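Local structure of delta-1-pyrroline-5-carboxylate dehydrogenase, mitochondrial (4E3X) at residues G316-H321 and S472-G477; K401-H406 and E441-E446. The protein catalyses the NAD+-dependent oxidation of glutamate gamma-semialdehyde, in equilibrium with pyrroline-5-carboxylate, to glutamate in the last step of mitochondrial proline breakdown. All blocks are in the same frame, centred on the assembly; numbering follows the deposited sequence.

Contact 1 of 2, residues G316-H321 and S472-G477; sequences GGKNFH and STTSYG
Gly317 lies over one face of the Tyr476 ring, where the parallel strands 319-323 and 476-483 of the aldehyde dehydrogenase catalytic domain begin side by side. The evidence for a CH-pi contact is direct: Gly317 CA stands 4.0 Å from the centroid of the Tyr476 ring, 28° off its normal. Gly316 O reaches the same ring obliquely, 3.4 Å from Tyr476 CD1, and also bonds to Ser526 OG. Both glycines belong to the family's Glu-X-Gly-Gly-Lys signature, which starts at the proton acceptor Glu314. At these backbone angles a beta carbon on Gly316 would probably press on the preceding carbonyl, and one on Gly317 on Asn319 OD1. Next to this, Gly317 N is bonded to Glu447 OE2, of a residue that binds NAD+, and Asn319 ND2 to the carbonyl of the nucleophile Cys348, which places this glycine loop beside the active site.

Lys318 approaches the ring obliquely through its backbone N, and its CB lies 3.7 Å from Tyr476 CD2. CG stands anti to the backbone N (chi1 -174°) and the chain bends at the next bond, so that its aliphatic start meets the Thr474 methyl while its amino end runs off to the carbonyls of Ile443 and Glu446. The Lys318 and Thr474 side chains cross at about a right angle, and Lys318 CG touches Thr474 CG2 at 3.9 Å. No hydrogen bond joins the two segments here; van der Waals and CH-pi contacts carry the interface. The polar branch of Thr474 is used instead within its own segment, in an ST turn that shapes the approach to the strand: Tyr476 N donates to Thr474 OG1 over 3.0 Å, at an N-H...O angle of 160°.

Contact 2 of 2, residues K401-H406 and E441-E446; sequences KKWLEH and EPIMKE
His406 and Glu441 join helix 394-409 to the loop between strands 428-436 and 452-458 through a His-carboxylate hydrogen bond. The imidazole leaves the helix with its CG trans to the residue's own N (chi1 170°) and meets the carboxylate coming from the opposite direction. His406 NE2 donates to Glu441 OE1 over 3.0 Å at 169°; the acceptor lies in the ring plane and uses its syn lone pair. A second bond, to Glu441 OE2 at 2.9 Å, is bent and weak. Ile443 N also donates to Glu441 OE1, 2.9 Å away and nearly in line with the C-O bond, while Ser410 OG serves OE2.

The tight part lies beside this grip. Ile443, buried also against Leu413, slides past Trp403 with its CG1 3.8 Å from the indole CE3, and Ile443 CA comes within 3.7 Å of Trp403 CZ3. Toward solvent the fit is slacker at Pro442, whose CB stays 4.2 Å from Trp403 CH2. The exposed Glu446 carboxylate makes a separate contact at the indole edge, its plane turned 83° from the ring: OE1 is close, 3.4 Å from Trp403 CZ2, but forms no hydrogen bond with the indole.

Replacing Glu441 by alanine removes the shared acceptor of His406 NE2 and Ile443 N and the partner of Ser410 OG, and the imidazole would probably be set free to turn. Since one buried carboxylate gathers the imidazole N-H, a backbone N-H and a serine hydroxyl, these partners probably stabilise it as an anion, whose charge may in turn raise the tendency of His406 to be protonated.

How the contacts relate
Running from the N terminus, the chain first passes 316-321, then helix segment 401-406, the loop segment 441-446 and finally 472-477. Contact 2 closes a short loop of 34 intervening residues, which includes strands 413-417 and 428-436. Contact 1 closes a loop of 150 and encloses it, so the two nest and do not cross. Contact 1 ties the starts of two adjacent parallel strands; contact 2 fixes helix 394-409 against a connecting loop of the same mixed sheet. Their centres are about 14 Å apart, yet they touch: Lys445 NZ lies 2.6 Å from Thr473 O, a probable hydrogen bond, and Thr474 CG2 packs on Met444 O.

Contact 1 of 2, residues G316-H321 and S472-G477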
loop_
_atom_site.group_PDB
_atom_site.type_symbol
_atom_site.label_atom_id
_atom_site.label_comp_id
_atom_site.label_asym_id
_atom_site.label_seq_id
_atom_site.Cartn_x
_atom_site.Cartn_y
_atom_site.Cartn_z
ATOM N N GLY B 316 9.554 -4.211 -14.930
ATOM C CA GLY B 316 10.795 -4.567 -15.604
ATOM C C GLY B 316 12.053 -3.925 -15.042
ATOM O O GLY B 316 12.011 -3.187 -14.048
ATOM N N GLY B 317 13.180 -4.218 -15.680
ATOM C CA GLY B 317 14.464 -3.765 -15.181
ATOM C C GLY B 317 15.545 -3.719 -16.241
ATOM O O GLY B 317 15.348 -4.169 -17.370
ATOM N N LYS B 318 16.687 -3.151 -15.873
ATOM C CA LYS B 318 17.904 -3.236 -16.673
ATOM C C LYS B 318 18.960 -3.697 -15.691
ATOM O O LYS B 318 19.674 -2.893 -15.095
ATOM C CB LYS B 318 18.281 -1.887 -17.289
ATOM C CG LYS B 318 19.462 -1.986 -18.256
ATOM C CD LYS B 318 19.062 -2.605 -19.596
ATOM C CE LYS B 318 20.276 -2.815 -20.493
ATOM N NZ LYS B 318 19.902 -3.443 -21.786
ATOM N N ASN B 319 19.028 -5.005 -15.499
ATOM C CA ASN B 319 19.707 -5.555 -14.336
ATOM C C ASN B 319 21.186 -5.811 -14.538
ATOM O O ASN B 319 21.622 -6.124 -15.647
ATOM C CB ASN B 319 18.994 -6.825 -13.905
ATOM C CG ASN B 319 17.495 -6.639 -13.884
ATOM O OD1 ASN B 319 16.970 -5.847 -13.097
ATOM N ND2 ASN B 319 16.796 -7.327 -14.779
ATOM N N PHE B 320 21.947 -5.708 -13.453
ATOM C CA PHE B 320 23.407 -5.779 -13.522
ATOM C C PHE B 320 24.016 -6.987 -12.821
ATOM O O PHE B 320 23.463 -7.500 -11.849
ATOM C CB PHE B 320 24.033 -4.505 -12.928
ATOM C CG PHE B 320 23.728 -4.298 -11.463
ATOM C CD1 PHE B 320 24.538 -4.857 -10.479
ATOM C CD2 PHE B 320 22.632 -3.543 -11.070
ATOM C CE1 PHE B 320 24.258 -4.665 -9.125
ATOM C CE2 PHE B 320 22.350 -3.347 -9.724
ATOM C CZ PHE B 320 23.162 -3.912 -8.752
ATOM N N HIS B 321 25.162 -7.427 -13.342
ATOM C CA HIS B 321 26.114 -8.228 -12.579
ATOM C C HIS B 321 27.381 -7.384 -12.463
ATOM O O HIS B 321 27.991 -7.041 -13.480
ATOM C CB HIS B 321 26.450 -9.560 -13.274
ATOM C CG HIS B 321 25.412 -10.634 -13.096
ATOM N ND1 HIS B 321 25.610 -11.932 -13.520
ATOM C CD2 HIS B 321 24.164 -10.604 -12.565
ATOM C CE1 HIS B 321 24.539 -12.656 -13.246
ATOM N NE2 HIS B 321 23.646 -11.875 -12.660
ATOM N N SER B 472 23.463 4.769 -11.125
ATOM C CA SER B 472 22.861 5.957 -11.732
ATOM C C SER B 472 22.553 5.850 -13.223
ATOM O O SER B 472 21.826 6.682 -13.763
ATOM C CB SER B 472 23.768 7.167 -11.514
ATOM O OG SER B 472 24.926 7.050 -12.319
ATOM N N THR B 473 23.101 4.841 -13.893
ATOM C CA THR B 473 23.014 4.785 -15.352
ATOM C C THR B 473 21.596 4.571 -15.878
ATOM O O THR B 473 21.192 5.186 -16.871
ATOM C CB THR B 473 23.973 3.726 -15.933
ATOM O OG1 THR B 473 25.321 4.148 -15.694
ATOM C CG2 THR B 473 23.762 3.555 -17.435
ATOM N N THR B 474 20.825 3.722 -15.204
ATOM C CA THR B 474 19.500 3.370 -15.696
ATOM C C THR B 474 18.400 3.970 -14.836
ATOM O O THR B 474 18.659 4.550 -13.783
ATOM C CB THR B 474 19.288 1.839 -15.760
ATOM O OG1 THR B 474 18.875 1.352 -14.472
ATOM C CG2 THR B 474 20.555 1.133 -16.237
ATOM N N SER B 475 17.163 3.805 -15.288
ATOM C CA SER B 475 16.015 4.300 -14.543
ATOM C C SER B 475 15.421 3.223 -13.640
ATOM O O SER B 475 14.446 3.472 -12.938
ATOM C CB SER B 475 14.941 4.781 -15.510
ATOM O OG SER B 475 14.386 3.684 -16.213
ATOM N N TYR B 476 16.025 2.037 -13.650
ATOM C CA TYR B 476 15.432 0.860 -13.012
ATOM C C TYR B 476 16.048 0.468 -11.672
ATOM O O TYR B 476 17.141 0.915 -11.317
ATOM C CB TYR B 476 15.507 -0.323 -13.976
ATOM C CG TYR B 476 14.705 -0.151 -15.250
ATOM C CD1 TYR B 476 13.320 -0.317 -15.250
ATOM C CD2 TYR B 476 15.332 0.137 -16.462
ATOM C CE1 TYR B 476 12.581 -0.193 -16.406
ATOM C CE2 TYR B 476 14.596 0.259 -17.638
ATOM C CZ TYR B 476 13.221 0.089 -17.596
ATOM O OH TYR B 476 12.464 0.206 -18.739
ATOM N N GLY B 477 15.343 -0.377 -10.925
ATOM C CA GLY B 477 15.830 -0.787 -9.622
ATOM C C GLY B 477 15.435 -2.195 -9.232
ATOM O O GLY B 477 15.115 -2.447 -8.065
#

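Contact 2 of 2, residues K401-H406 and E441-E446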
loop_
_atom_site.group_PDB
_atom_site.type_symbol
_atom_site.label_atom_id
_atom_site.label_comp_id
_atom_site.label_asym_id
_atom_site.label_seq_id
_atom_site.Cartn_x
_atom_site.Cartn_y
_atom_site.Cartn_z
ATOM N N LYS B 401 16.238 -7.570 -33.102
ATOM C CA LYS B 401 16.968 -7.409 -34.354
ATOM C C LYS B 401 17.471 -5.976 -34.527
ATOM O O LYS B 401 18.592 -5.762 -34.984
ATOM C CB LYS B 401 16.077 -7.813 -35.533
ATOM C CG LYS B 401 16.761 -7.777 -36.896
ATOM C CD LYS B 401 15.863 -8.386 -37.967
ATOM N N LYS B 402 16.650 -5.001 -34.145
ATOM C CA LYS B 402 17.042 -3.594 -34.238
ATOM C C LYS B 402 18.196 -3.267 -33.290
ATOM O O LYS B 402 19.098 -2.504 -33.631
ATOM C CB LYS B 402 15.843 -2.681 -33.956
ATOM N N TRP B 403 18.181 -3.853 -32.102
ATOM C CA TRP B 403 19.270 -3.631 -31.159
ATOM C C TRP B 403 20.570 -4.277 -31.633
ATOM O O TRP B 403 21.652 -3.726 -31.435
ATOM C CB TRP B 403 18.891 -4.110 -29.756
ATOM C CG TRP B 403 18.060 -3.118 -29.010
ATOM C CD1 TRP B 403 16.724 -3.204 -28.731
ATOM C CD2 TRP B 403 18.508 -1.880 -28.452
ATOM N NE1 TRP B 403 16.316 -2.092 -28.030
ATOM C CE2 TRP B 403 17.393 -1.266 -27.843
ATOM C CE3 TRP B 403 19.745 -1.232 -28.402
ATOM C CZ2 TRP B 403 17.480 -0.034 -27.196
ATOM C CZ3 TRP B 403 19.832 -0.010 -27.760
ATOM C CH2 TRP B 403 18.706 0.577 -27.166
ATOM N N LEU B 404 20.465 -5.437 -32.273
ATOM C CA LEU B 404 21.640 -6.078 -32.845
ATOM C C LEU B 404 22.234 -5.208 -33.949
ATOM O O LEU B 404 23.453 -5.076 -34.061
ATOM C CB LEU B 404 21.299 -7.468 -33.387
ATOM C CG LEU B 404 20.824 -8.477 -32.336
ATOM C CD1 LEU B 404 20.416 -9.787 -32.999
ATOM C CD2 LEU B 404 21.902 -8.707 -31.279
ATOM N N GLU B 405 21.363 -4.604 -34.752
ATOM C CA GLU B 405 21.802 -3.714 -35.823
ATOM C C GLU B 405 22.442 -2.459 -35.240
ATOM O O GLU B 405 23.416 -1.938 -35.782
ATOM C CB GLU B 405 20.631 -3.343 -36.736
ATOM N N HIS B 406 21.890 -1.979 -34.131
ATOM C CA HIS B 406 22.462 -0.844 -33.416
ATOM C C HIS B 406 23.874 -1.179 -32.947
ATOM O O HIS B 406 24.785 -0.361 -33.064
ATOM C CB HIS B 406 21.574 -0.465 -32.224
ATOM C CG HIS B 406 22.199 0.522 -31.290
ATOM N ND1 HIS B 406 22.363 1.853 -31.610
ATOM C CD2 HIS B 406 22.702 0.370 -30.042
ATOM C CE1 HIS B 406 22.944 2.477 -30.600
ATOM N NE2 HIS B 406 23.158 1.600 -29.635
ATOM N N GLU B 441 26.011 4.136 -22.826
ATOM C CA GLU B 441 25.422 3.871 -24.140
ATOM C C GLU B 441 23.949 3.510 -23.958
ATOM O O GLU B 441 23.586 2.907 -22.949
ATOM C CB GLU B 441 26.150 2.705 -24.823
ATOM C CG GLU B 441 26.504 2.920 -26.299
ATOM C CD GLU B 441 25.392 2.542 -27.274
ATOM O OE1 GLU B 441 24.430 1.840 -26.882
ATOM O OE2 GLU B 441 25.492 2.952 -28.452
ATOM N N PRO B 442 23.092 3.888 -24.921
ATOM C CA PRO B 442 21.678 3.502 -24.822
ATOM C C PRO B 442 21.439 2.009 -24.560
ATOM O O PRO B 442 20.492 1.671 -23.851
ATOM C CB PRO B 442 21.115 3.905 -26.184
ATOM C CG PRO B 442 21.934 5.092 -26.565
ATOM C CD PRO B 442 23.324 4.834 -26.029
ATOM N N ILE B 443 22.284 1.134 -25.094
ATOM C CA ILE B 443 22.093 -0.298 -24.879
ATOM C C ILE B 443 22.337 -0.703 -23.417
ATOM O O ILE B 443 21.912 -1.779 -22.985
ATOM C CB ILE B 443 22.960 -1.151 -25.844
ATOM C CG1 ILE B 443 22.353 -2.547 -26.019
ATOM C CG2 ILE B 443 24.410 -1.224 -25.356
ATOM C CD1 ILE B 443 23.060 -3.383 -27.063
ATOM N N MET B 444 23.001 0.169 -22.662
ATOM C CA MET B 444 23.213 -0.051 -21.232
ATOM C C MET B 444 22.016 0.412 -20.400
ATOM O O MET B 444 21.966 0.169 -19.191
ATOM C CB MET B 444 24.478 0.679 -20.757
ATOM C CG MET B 444 25.786 0.150 -21.342
ATOM S SD MET B 444 26.341 -1.395 -20.592
ATOM C CE MET B 444 26.774 -0.859 -18.936
ATOM N N LYS B 445 21.060 1.078 -21.047
ATOM C CA LYS B 445 19.952 1.728 -20.340
ATOM C C LYS B 445 18.585 1.108 -20.622
ATOM O O LYS B 445 17.731 1.052 -19.742
ATOM C CB LYS B 445 19.892 3.213 -20.704
ATOM C CG LYS B 445 21.049 4.055 -20.188
ATOM C CD LYS B 445 20.971 5.468 -20.755
ATOM C CE LYS B 445 22.086 6.357 -20.231
ATOM N NZ LYS B 445 21.808 6.837 -18.850
ATOM N N GLU B 446 18.372 0.658 -21.853
ATOM C CA GLU B 446 17.037 0.251 -22.281
ATOM C C GLU B 446 16.813 -1.256 -22.200
ATOM O O GLU B 446 17.670 -2.048 -22.600
ATOM C CB GLU B 446 16.748 0.780 -23.689
ATOM C CG GLU B 446 16.903 2.291 -23.787
ATOM C CD GLU B 446 16.625 2.827 -25.173
ATOM O OE1 GLU B 446 15.620 2.405 -25.786
ATOM O OE2 GLU B 446 17.413 3.672 -25.647
#